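Local coordinates for hypothetical protein PH0107 (Pyrococcus horikoshii, PDB 2YZI) that is of unknown function but carries two CBS domains, a module that in many relatives binds adenosine nucleotides and adjusts the activity of partner proteins, at residues V51-K56 / H105-E110. Numbering follows the deposited sequence.
Sequences VGFFTK and HILIEE
A chi1 of 177° extends the Phe53 ring away from its own backbone N and out toward Leu107, whose chi1 of -70° sets its branched end beside the ring. The two side chains, from different sheets, run alongside each other in opposing senses, and CD1 of Phe53 comes 4.0 Å from CD1 of Leu107. The same ring presents its edge to His105, where CZ of Phe53 lies 4.3 Å from CB of His105. Two residues on from Phe53, the methyl of Thr55 meets the imidazole obliquely, CG2 of Thr55 resting 3.6 Å from CE1 of His105. The hydroxyl of Thr55 is engaged elsewhere: this residue is the N-cap of helix 56-64, and its OG1 caps a backbone N there, which probably helps hold the methyl on the side of the histidine.

The contact lies between the two CBS domains, whose sheets meet here as in a tandem CBS pair (Bateman module). Strand 50-55 belongs to the first domain and strand 105-110 to the second; segments 51-55 and 105-110 run roughly antiparallel, 152° between their directions, with axes 9.7 Å apart at closest approach. Side chains, not backbone hydrogen bonds, therefore bridge the two sheets. Leu82 touches both Phe53 and Leu107, extending the apolar patch, while Ser40 touches His105. Thr79 OG1 hydrogen-bonds the carbonyl O of Phe53.

No hydrogen bond or salt bridge passes between the strands, so van der Waals contact joins them, probably a matter of shape: a ring beside a leucine branch, and a methyl against an imidazole whose polar nitrogens find no hydrogen-bonding partner on the facing strand.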
loop_
_atom_site.group_PDB
_atom_site.type_symbol
_atom_site.label_atom_id
_atom_site.label_comp_id
_atom_site.label_asym_id
_atom_site.label_seq_id
_atom_site.Cartn_x
_atom_site.Cartn_y
_atom_site.Cartn_z
ATOM N N VAL B 51 5.082 -17.023 13.244
ATOM C CA VAL B 51 6.509 -16.948 13.474
ATOM C C VAL B 51 7.087 -15.743 12.764
ATOM O O VAL B 51 8.226 -15.370 13.001
ATOM C CB VAL B 51 7.214 -18.206 12.956
ATOM C CG1 VAL B 51 6.887 -19.400 13.857
ATOM C CG2 VAL B 51 6.765 -18.489 11.531
ATOM N N GLY B 52 6.298 -15.130 11.891
ATOM C CA GLY B 52 6.793 -13.978 11.170
ATOM C C GLY B 52 5.735 -13.143 10.483
ATOM O O GLY B 52 4.550 -13.445 10.547
ATOM N N PHE B 53 6.188 -12.100 9.799
ATOM C CA PHE B 53 5.306 -11.176 9.104
ATOM C C PHE B 53 6.143 -10.388 8.102
ATOM O O PHE B 53 7.322 -10.096 8.365
ATOM C CB PHE B 53 4.701 -10.203 10.119
ATOM C CG PHE B 53 3.816 -9.155 9.514
ATOM C CD1 PHE B 53 2.473 -9.423 9.251
ATOM C CD2 PHE B 53 4.317 -7.880 9.233
ATOM C CE1 PHE B 53 1.645 -8.439 8.724
ATOM C CE2 PHE B 53 3.495 -6.892 8.707
ATOM C CZ PHE B 53 2.155 -7.173 8.452
ATOM N N PHE B 54 5.546 -10.041 6.965
ATOM C CA PHE B 54 6.255 -9.263 5.956
ATOM C C PHE B 54 5.319 -8.623 4.927
ATOM O O PHE B 54 4.223 -9.117 4.649
ATOM C CB PHE B 54 7.326 -10.124 5.265
ATOM C CG PHE B 54 6.771 -11.165 4.330
ATOM C CD1 PHE B 54 6.408 -10.825 3.028
ATOM C CD2 PHE B 54 6.637 -12.493 4.746
ATOM C CE1 PHE B 54 5.922 -11.797 2.150
ATOM C CE2 PHE B 54 6.152 -13.474 3.876
ATOM C CZ PHE B 54 5.794 -13.130 2.576
ATOM N N THR B 55 5.771 -7.506 4.372
ATOM C CA THR B 55 4.991 -6.757 3.393
ATOM C C THR B 55 5.619 -6.810 2.016
ATOM O O THR B 55 6.652 -7.437 1.815
ATOM C CB THR B 55 4.887 -5.279 3.791
ATOM O OG1 THR B 55 6.187 -4.681 3.721
ATOM C CG2 THR B 55 4.339 -5.142 5.200
ATOM N N LYS B 56 4.967 -6.150 1.065
ATOM C CA LYS B 56 5.460 -6.081 -0.300
ATOM C C LYS B 56 6.704 -5.202 -0.263
ATOM O O LYS B 56 7.681 -5.437 -0.977
ATOM C CB LYS B 56 4.396 -5.463 -1.210
ATOM C CG LYS B 56 3.202 -6.373 -1.499
ATOM C CD LYS B 56 2.176 -5.685 -2.398
ATOM C CE LYS B 56 1.005 -6.611 -2.741
ATOM N NZ LYS B 56 -0.050 -5.954 -3.579
ATOM N N HIS B 105 -0.203 -1.769 7.270
ATOM C CA HIS B 105 -0.994 -2.888 7.769
ATOM C C HIS B 105 -0.671 -3.073 9.243
ATOM O O HIS B 105 0.484 -2.968 9.641
ATOM C CB HIS B 105 -0.639 -4.188 7.026
ATOM C CG HIS B 105 -0.060 -3.977 5.661
ATOM N ND1 HIS B 105 1.151 -3.351 5.453
ATOM C CD2 HIS B 105 -0.525 -4.308 4.433
ATOM C CE1 HIS B 105 1.404 -3.305 4.158
ATOM N NE2 HIS B 105 0.403 -3.879 3.517
ATOM N N ILE B 106 -1.687 -3.346 10.051
ATOM C CA ILE B 106 -1.472 -3.570 11.478
ATOM C C ILE B 106 -2.327 -4.744 11.953
ATOM O O ILE B 106 -3.543 -4.760 11.764
ATOM C CB ILE B 106 -1.794 -2.295 12.307
ATOM C CG1 ILE B 106 -1.351 -2.497 13.754
ATOM C CG2 ILE B 106 -3.281 -1.963 12.223
ATOM C CD1 ILE B 106 -1.355 -1.233 14.597
ATOM N N LEU B 107 -1.677 -5.742 12.550
ATOM C CA LEU B 107 -2.383 -6.925 13.038
ATOM C C LEU B 107 -3.261 -6.587 14.238
ATOM O O LEU B 107 -2.885 -5.776 15.084
ATOM C CB LEU B 107 -1.383 -8.031 13.404
ATOM C CG LEU B 107 -0.652 -8.677 12.219
ATOM C CD1 LEU B 107 0.428 -9.625 12.688
ATOM C CD2 LEU B 107 -1.661 -9.416 11.371
ATOM N N ILE B 108 -4.443 -7.192 14.300
ATOM C CA ILE B 108 -5.349 -6.943 15.405
ATOM C C ILE B 108 -5.276 -8.092 16.399
ATOM O O ILE B 108 -5.266 -9.268 16.036
ATOM C CB ILE B 108 -6.799 -6.756 14.923
ATOM C CG1 ILE B 108 -6.856 -5.676 13.824
ATOM C CG2 ILE B 108 -7.683 -6.354 16.097
ATOM C CD1 ILE B 108 -6.313 -4.310 14.237
ATOM N N GLU B 109 -5.219 -7.726 17.673
ATOM C CA GLU B 109 -5.102 -8.691 18.747
ATOM C C GLU B 109 -6.256 -8.643 19.729
ATOM O O GLU B 109 -6.852 -7.594 19.962
ATOM C CB GLU B 109 -3.772 -8.448 19.473
ATOM C CG GLU B 109 -3.626 -9.090 20.840
ATOM C CD GLU B 109 -4.179 -8.225 21.955
ATOM O OE1 GLU B 109 -4.133 -6.980 21.819
ATOM O OE2 GLU B 109 -4.642 -8.792 22.971
ATOM N N GLU B 110 -6.573 -9.806 20.278
ATOM C CA GLU B 110 -7.609 -9.952 21.287
ATOM C C GLU B 110 -7.162 -11.072 22.232
ATOM O O GLU B 110 -6.958 -12.205 21.815
ATOM C CB GLU B 110 -8.963 -10.301 20.658
ATOM C CG GLU B 110 -10.047 -10.523 21.705
ATOM C CD GLU B 110 -11.406 -10.823 21.108
ATOM O OE1 GLU B 110 -11.484 -11.659 20.184
ATOM O OE2 GLU B 110 -12.402 -10.231 21.575
#